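Trimeric intracellular cation channel type 1B.2 (Caenorhabditis elegans, PDB 5EIK) forms a homotrimeric potassium channel that binds phosphatidylinositol 4,5-bisphosphate and may supply counter-ions during calcium release from intracellular stores. Local coordinates at residues 140-145 and 204-209; 155-160 and 200-205. One frame throughout, in Å; residues are numbered along the deposited sequence.

Both contacts lie in the transmembrane bundle of the TRIC fold and share helix 194-209, with Val204 and Phe205 common to their segments. Contact 1 sets this helix against helix 120-148; contact 2 sets it against helix 153-165, the next helix after 120-148 in the chain. Their centres are only 6 Å apart, and Thr206 of contact 1 packs on Ile157 and Gln156 of contact 2. Contact 1 has no hydrogen bond across it and grades from buried apolar packing into an exposed Lys143–Arg209 pair. Contact 2 has no exposed residue among those that touch, and there a serine hydroxyl hydrogen-bonds to a main-chain carbonyl.

Contact 1: residues 140-145 and 204-209; sequences AGVKHA and VFTLER
In the bundle of transmembrane helices of a TRIC channel, Val142 of helix 120-148 meets Thr206 and Arg209 near the C-terminal end of helix 194-209. The short helical segments run 9.6 Å apart at closest approach, with N-to-C directions 45° apart. Val142 carries the buried part. Its CG1 reaches Thr206 OG1 at 3.8 Å, the two side chains crossing at about a right angle, and Arg209 CG at 3.9 Å. The other methyl, Val142 CG2, packs on Phe205 CB at 4.2 Å, while the rest of the Phe205 side chain leads away from Val142 and packs on Thr135, Ile138 and Ala139, earlier in the same helix 120-148. The chi1 of Thr206, -66°, sets OG1 beside its own backbone N, and this hydroxyl is hydrogen-bonded to Ser202 O one turn earlier, within helix 194-209. This is transmembrane helix 4 packing on helix 6, and at the outer end of the contact the chemistry changes. Here the exposed Lys143 lays its CG over one face of the Arg209 guanidinium, 3.4 Å above the plane and offset toward the rim, and Lys143 CD comes within 3.5 Å of Arg209 NH2. The extended Lys143 chain leaves NZ 4.7 Å from Arg209 NH2, a proximity of like charges that probably costs some electrostatic energy.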
ATOM      1  N   ALA A 140       9.606   2.008  22.179  1.00 38.36           N
ATOM      2  CA  ALA A 140      10.253   3.041  21.378  1.00 36.03           C
ATOM      3  C   ALA A 140       9.235   3.675  20.439  1.00 35.17           C
ATOM      4  O   ALA A 140       9.248   4.887  20.223  1.00 37.74           O
ATOM      5  CB  ALA A 140      11.407   2.439  20.566  1.00 32.16           C
ATOM      6  N   GLY A 141       8.357   2.842  19.886  1.00 35.73           N
ATOM      7  CA  GLY A 141       7.335   3.331  18.982  1.00 32.31           C
ATOM      8  C   GLY A 141       6.410   4.312  19.675  1.00 42.11           C
ATOM      9  O   GLY A 141       6.066   5.359  19.118  1.00 37.01           O
ATOM     10  N   VAL A 142       6.015   3.972  20.899  1.00 38.64           N
ATOM     11  CA  VAL A 142       5.132   4.822  21.682  1.00 38.18           C
ATOM     12  C   VAL A 142       5.812   6.149  22.004  1.00 40.11           C
ATOM     13  O   VAL A 142       5.216   7.220  21.857  1.00 41.98           O
ATOM     14  CB  VAL A 142       4.714   4.113  22.990  1.00 41.04           C
ATOM     15  CG1 VAL A 142       4.023   5.085  23.921  1.00 31.92           C
ATOM     16  CG2 VAL A 142       3.778   2.955  22.665  1.00 32.66           C
ATOM     17  N   LYS A 143       7.068   6.078  22.429  1.00 38.23           N
ATOM     18  CA  LYS A 143       7.824   7.277  22.765  1.00 44.13           C
ATOM     19  C   LYS A 143       7.961   8.185  21.547  1.00 45.50           C
ATOM     20  O   LYS A 143       7.781   9.401  21.643  1.00 49.11           O
ATOM     21  CB  LYS A 143       9.208   6.892  23.282  1.00 52.74           C
ATOM     22  CG  LYS A 143      10.003   8.043  23.850  1.00 49.62           C
ATOM     23  CD  LYS A 143      11.384   7.581  24.284  1.00 62.52           C
ATOM     24  CE  LYS A 143      12.191   8.723  24.886  1.00 72.97           C
ATOM     25  NZ  LYS A 143      13.534   8.272  25.341  1.00 79.07           N
ATOM     26  N   HIS A 144       8.275   7.595  20.399  1.00 43.77           N
ATOM     27  CA  HIS A 144       8.414   8.364  19.167  1.00 41.07           C
ATOM     28  C   HIS A 144       7.098   9.080  18.841  1.00 45.49           C
ATOM     29  O   HIS A 144       7.085  10.283  18.551  1.00 40.75           O
ATOM     30  CB  HIS A 144       8.817   7.432  18.023  1.00 48.69           C
ATOM     31  CG  HIS A 144       9.034   8.128  16.716  1.00 56.27           C
ATOM     32  ND1 HIS A 144       9.788   9.274  16.597  1.00 63.54           N
ATOM     33  CD2 HIS A 144       8.626   7.814  15.463  1.00 57.78           C
ATOM     34  CE1 HIS A 144       9.835   9.639  15.327  1.00 53.95           C
ATOM     35  NE2 HIS A 144       9.138   8.768  14.619  1.00 54.46           N
ATOM     36  N   ALA A 145       5.989   8.346  18.909  1.00 36.28           N
ATOM     37  CA  ALA A 145       4.682   8.923  18.616  1.00 37.47           C
ATOM     38  C   ALA A 145       4.316  10.035  19.590  1.00 42.14           C
ATOM     39  O   ALA A 145       3.722  11.039  19.195  1.00 38.29           O
ATOM     40  CB  ALA A 145       3.609   7.843  18.642  1.00 37.01           C
ATOM     41  N   VAL A 204      -0.650  -0.038  27.604  1.00 30.16           N
ATOM     42  CA  VAL A 204       0.027   0.082  28.889  1.00 35.64           C
ATOM     43  C   VAL A 204       1.167   1.091  28.871  1.00 41.57           C
ATOM     44  O   VAL A 204       1.302   1.883  29.797  1.00 40.88           O
ATOM     45  CB  VAL A 204       0.565  -1.292  29.349  1.00 40.11           C
ATOM     46  CG1 VAL A 204       1.561  -1.122  30.491  1.00 41.29           C
ATOM     47  CG2 VAL A 204      -0.602  -2.168  29.798  1.00 31.30           C
ATOM     48  N   PHE A 205       1.988   1.064  27.826  1.00 46.96           N
ATOM     49  CA  PHE A 205       3.102   1.997  27.731  1.00 34.22           C
ATOM     50  C   PHE A 205       2.603   3.402  27.452  1.00 38.60           C
ATOM     51  O   PHE A 205       3.213   4.381  27.870  1.00 39.32           O
ATOM     52  CB  PHE A 205       4.077   1.577  26.622  1.00 30.79           C
ATOM     53  CG  PHE A 205       4.851   0.326  26.928  1.00 40.50           C
ATOM     54  CD1 PHE A 205       5.187  -0.004  28.245  1.00 43.50           C
ATOM     55  CD2 PHE A 205       5.281  -0.505  25.900  1.00 36.04           C
ATOM     56  CE1 PHE A 205       5.937  -1.140  28.524  1.00 39.17           C
ATOM     57  CE2 PHE A 205       6.034  -1.644  26.170  1.00 34.84           C
ATOM     58  CZ  PHE A 205       6.362  -1.963  27.487  1.00 41.97           C
ATOM     59  N   THR A 206       1.495   3.503  26.729  1.00 43.29           N
ATOM     60  CA  THR A 206       0.939   4.805  26.418  1.00 44.76           C
ATOM     61  C   THR A 206       0.433   5.415  27.711  1.00 44.81           C
ATOM     62  O   THR A 206       0.775   6.554  28.045  1.00 40.34           O
ATOM     63  CB  THR A 206      -0.211   4.695  25.401  1.00 52.78           C
ATOM     64  OG1 THR A 206       0.313   4.232  24.150  1.00 54.88           O
ATOM     65  CG2 THR A 206      -0.875   6.048  25.188  1.00 46.38           C
ATOM     66  N   LEU A 207      -0.371   4.647  28.441  1.00 38.41           N
ATOM     67  CA  LEU A 207      -0.912   5.108  29.719  1.00 49.71           C
ATOM     68  C   LEU A 207       0.230   5.507  30.640  1.00 52.43           C
ATOM     69  O   LEU A 207       0.209   6.565  31.278  1.00 43.86           O
ATOM     70  CB  LEU A 207      -1.721   3.999  30.389  1.00 47.11           C
ATOM     71  CG  LEU A 207      -3.060   3.640  29.753  1.00 51.57           C
ATOM     72  CD1 LEU A 207      -3.696   2.513  30.539  1.00 56.13           C
ATOM     73  CD2 LEU A 207      -3.966   4.861  29.735  1.00 52.27           C
ATOM     74  N   GLU A 208       1.228   4.637  30.698  1.00 53.48           N
ATOM     75  CA  GLU A 208       2.400   4.850  31.521  1.00 60.95           C
ATOM     76  C   GLU A 208       3.060   6.181  31.170  1.00 59.90           C
ATOM     77  O   GLU A 208       3.523   6.908  32.050  1.00 63.46           O
ATOM     78  CB  GLU A 208       3.369   3.699  31.297  1.00 69.16           C
ATOM     79  CG  GLU A 208       4.494   3.635  32.277  1.00 80.66           C
ATOM     80  CD  GLU A 208       5.287   2.356  32.150  1.00 89.31           C
ATOM     81  OE1 GLU A 208       5.932   2.164  31.097  1.00 90.75           O
ATOM     82  OE2 GLU A 208       5.258   1.542  33.099  1.00 93.48           O
ATOM     83  N   ARG A 209       3.090   6.494  29.880  1.00 56.82           N
ATOM     84  CA  ARG A 209       3.689   7.731  29.389  1.00 58.24           C
ATOM     85  C   ARG A 209       2.893   8.968  29.800  1.00 62.92           C
ATOM     86  O   ARG A 209       3.424  10.079  29.835  1.00 55.89           O
ATOM     87  CB  ARG A 209       3.788   7.688  27.865  1.00 61.51           C
ATOM     88  CG  ARG A 209       4.922   6.841  27.343  1.00 64.17           C
ATOM     89  CD  ARG A 209       6.218   7.619  27.371  1.00 65.16           C
ATOM     90  NE  ARG A 209       7.371   6.756  27.156  1.00 63.32           N
ATOM     91  CZ  ARG A 209       8.631   7.169  27.210  1.00 62.85           C
ATOM     92  NH1 ARG A 209       8.902   8.442  27.471  1.00 58.42           N
ATOM     93  NH2 ARG A 209       9.617   6.306  27.017  1.00 61.58           N
TER

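Contact 2: residues 155-160 and 200-205; sequences VQILVG and IASIVF
Ser202 of helix 194-209 reaches across to Ile157 and Gly160 of helix 153-165, where transmembrane helix 6 of the TRIC fold packs on the discontinuous helix 5. The segments come within 8.4 Å, axis to axis, with N-to-C directions 138° apart. The tight part is at Gly160, whose CA is 5.2 Å from Ser202 CA. Having no side chain there, Gly160 lets Ser202 OG come to 3.4 Å from its CA. With chi1 at -170°, Ser202 OG stands anti to its own backbone N and donates to Ile157 O at 2.7 Å. The hydroxyl sits in the carbonyl plane on a lone pair, with a C=O...OG angle of 115°. An alanine in place of Ser202 would probably leave Ile157 O without this cross-helix donor and open a small gap beside Gly160 CA. Val155 and Leu158 pack on Ile86 and Leu89 of a neighbouring subunit. The looser side is purely apolar: the partly exposed Ile203 crosses Ile157 obliquely, and a bound detergent, decyl-beta-D-maltopyranoside, lies near the Ile157 side chain. There Ile203 CG1 rests against two methyls of its partner, 3.9 Å from both Ile157 CD1 and Ile157 CG2.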
ATOM      1  N   VAL A 155      -3.148   7.403  18.175  1.00 32.30           N
ATOM      2  CA  VAL A 155      -2.009   7.305  17.277  1.00 37.02           C
ATOM      3  C   VAL A 155      -0.825   6.655  18.004  1.00 40.35           C
ATOM      4  O   VAL A 155      -0.148   5.778  17.457  1.00 36.52           O
ATOM      5  CB  VAL A 155      -1.583   8.693  16.765  1.00 45.96           C
ATOM      6  CG1 VAL A 155      -0.325   8.577  15.929  1.00 40.63           C
ATOM      7  CG2 VAL A 155      -2.693   9.297  15.932  1.00 45.75           C
ATOM      8  N   GLN A 156      -0.588   7.088  19.238  1.00 33.43           N
ATOM      9  CA  GLN A 156       0.495   6.556  20.044  1.00 35.87           C
ATOM     10  C   GLN A 156       0.360   5.040  20.209  1.00 38.08           C
ATOM     11  O   GLN A 156       1.333   4.299  20.085  1.00 31.75           O
ATOM     12  CB  GLN A 156       0.494   7.239  21.406  1.00 31.27           C
ATOM     13  CG  GLN A 156       0.863   8.717  21.346  1.00 44.75           C
ATOM     14  CD  GLN A 156       0.466   9.466  22.604  1.00 46.23           C
ATOM     15  OE1 GLN A 156       0.194   8.854  23.637  1.00 51.36           O
ATOM     16  NE2 GLN A 156       0.436  10.789  22.528  1.00 46.00           N
ATOM     17  N   ILE A 157      -0.853   4.576  20.474  1.00 33.56           N
ATOM     18  CA  ILE A 157      -1.068   3.156  20.649  1.00 36.42           C
ATOM     19  C   ILE A 157      -0.855   2.400  19.337  1.00 31.09           C
ATOM     20  O   ILE A 157      -0.109   1.421  19.294  1.00 36.72           O
ATOM     21  CB  ILE A 157      -2.482   2.888  21.203  1.00 33.20           C
ATOM     22  CG1 ILE A 157      -2.595   3.478  22.609  1.00 38.66           C
ATOM     23  CG2 ILE A 157      -2.751   1.401  21.288  1.00 32.71           C
ATOM     24  CD1 ILE A 157      -4.017   3.469  23.164  1.00 43.02           C
ATOM     25  N   LEU A 158      -1.487   2.865  18.266  1.00 28.67           N
ATOM     26  CA  LEU A 158      -1.355   2.207  16.973  1.00 28.65           C
ATOM     27  C   LEU A 158       0.096   2.129  16.505  1.00 30.48           C
ATOM     28  O   LEU A 158       0.530   1.110  15.965  1.00 29.22           O
ATOM     29  CB  LEU A 158      -2.225   2.920  15.937  1.00 39.13           C
ATOM     30  CG  LEU A 158      -3.708   2.883  16.311  1.00 45.18           C
ATOM     31  CD1 LEU A 158      -4.516   3.710  15.325  1.00 43.49           C
ATOM     32  CD2 LEU A 158      -4.188   1.433  16.342  1.00 40.59           C
ATOM     33  N   VAL A 159       0.851   3.201  16.711  1.00 26.73           N
ATOM     34  CA  VAL A 159       2.248   3.194  16.313  1.00 31.50           C
ATOM     35  C   VAL A 159       3.001   2.120  17.115  1.00 36.43           C
ATOM     36  O   VAL A 159       3.820   1.381  16.565  1.00 32.46           O
ATOM     37  CB  VAL A 159       2.895   4.585  16.529  1.00 33.03           C
ATOM     38  CG1 VAL A 159       4.416   4.488  16.412  1.00 28.83           C
ATOM     39  CG2 VAL A 159       2.361   5.561  15.484  1.00 32.58           C
ATOM     40  N   GLY A 160       2.702   2.031  18.409  1.00 31.79           N
ATOM     41  CA  GLY A 160       3.345   1.046  19.246  1.00 24.88           C
ATOM     42  C   GLY A 160       3.050  -0.355  18.745  1.00 37.63           C
ATOM     43  O   GLY A 160       3.933  -1.219  18.708  1.00 34.85           O
ATOM     44  N   ILE A 200      -2.115  -4.685  24.016  1.00 39.50           N
ATOM     45  CA  ILE A 200      -2.127  -4.460  25.462  1.00 41.65           C
ATOM     46  C   ILE A 200      -0.850  -3.752  25.904  1.00 39.88           C
ATOM     47  O   ILE A 200      -0.899  -2.741  26.604  1.00 38.81           O
ATOM     48  CB  ILE A 200      -2.279  -5.793  26.240  1.00 44.36           C
ATOM     49  CG1 ILE A 200      -3.621  -6.447  25.893  1.00 46.77           C
ATOM     50  CG2 ILE A 200      -2.200  -5.547  27.740  1.00 42.36           C
ATOM     51  CD1 ILE A 200      -4.819  -5.526  26.073  1.00 50.10           C
ATOM     52  N   ALA A 201       0.292  -4.281  25.484  1.00 35.58           N
ATOM     53  CA  ALA A 201       1.570  -3.681  25.840  1.00 41.02           C
ATOM     54  C   ALA A 201       1.618  -2.220  25.407  1.00 42.04           C
ATOM     55  O   ALA A 201       2.102  -1.347  26.140  1.00 40.26           O
ATOM     56  CB  ALA A 201       2.722  -4.455  25.185  1.00 36.68           C
ATOM     57  N   SER A 202       1.112  -1.954  24.211  1.00 34.89           N
ATOM     58  CA  SER A 202       1.121  -0.598  23.677  1.00 40.30           C
ATOM     59  C   SER A 202       0.248   0.346  24.497  1.00 37.15           C
ATOM     60  O   SER A 202       0.650   1.474  24.805  1.00 32.53           O
ATOM     61  CB  SER A 202       0.659  -0.602  22.220  1.00 44.37           C
ATOM     62  OG  SER A 202       0.885   0.659  21.630  1.00 44.51           O
ATOM     63  N   ILE A 203      -0.953  -0.111  24.837  1.00 28.92           N
ATOM     64  CA  ILE A 203      -1.866   0.688  25.643  1.00 34.90           C
ATOM     65  C   ILE A 203      -1.184   1.001  26.978  1.00 36.58           C
ATOM     66  O   ILE A 203      -1.131   2.154  27.416  1.00 34.95           O
ATOM     67  CB  ILE A 203      -3.178  -0.081  25.910  1.00 38.39           C
ATOM     68  CG1 ILE A 203      -4.037  -0.090  24.649  1.00 39.29           C
ATOM     69  CG2 ILE A 203      -3.918   0.529  27.095  1.00 31.63           C
ATOM     70  CD1 ILE A 203      -5.251  -0.985  24.753  1.00 35.88           C
ATOM     71  N   VAL A 204      -0.650  -0.038  27.604  1.00 30.16           N
ATOM     72  CA  VAL A 204       0.027   0.082  28.889  1.00 35.64           C
ATOM     73  C   VAL A 204       1.167   1.091  28.871  1.00 41.57           C
ATOM     74  O   VAL A 204       1.302   1.883  29.797  1.00 40.88           O
ATOM     75  CB  VAL A 204       0.565  -1.292  29.349  1.00 40.11           C
ATOM     76  CG1 VAL A 204       1.561  -1.122  30.491  1.00 41.29           C
ATOM     77  CG2 VAL A 204      -0.602  -2.168  29.798  1.00 31.30           C
ATOM     78  N   PHE A 205       1.988   1.064  27.826  1.00 46.96           N
ATOM     79  CA  PHE A 205       3.102   1.997  27.731  1.00 34.22           C
ATOM     80  C   PHE A 205       2.603   3.402  27.452  1.00 38.60           C
ATOM     81  O   PHE A 205       3.213   4.381  27.870  1.00 39.32           O
ATOM     82  CB  PHE A 205       4.077   1.577  26.622  1.00 30.79           C
ATOM     83  CG  PHE A 205       4.851   0.326  26.928  1.00 40.50           C
ATOM     84  CD1 PHE A 205       5.187  -0.004  28.245  1.00 43.50           C
ATOM     85  CD2 PHE A 205       5.281  -0.505  25.900  1.00 36.04           C
ATOM     86  CE1 PHE A 205       5.937  -1.140  28.524  1.00 39.17           C
ATOM     87  CE2 PHE A 205       6.034  -1.644  26.170  1.00 34.84           C
ATOM     88  CZ  PHE A 205       6.362  -1.963  27.487  1.00 41.97           C
TER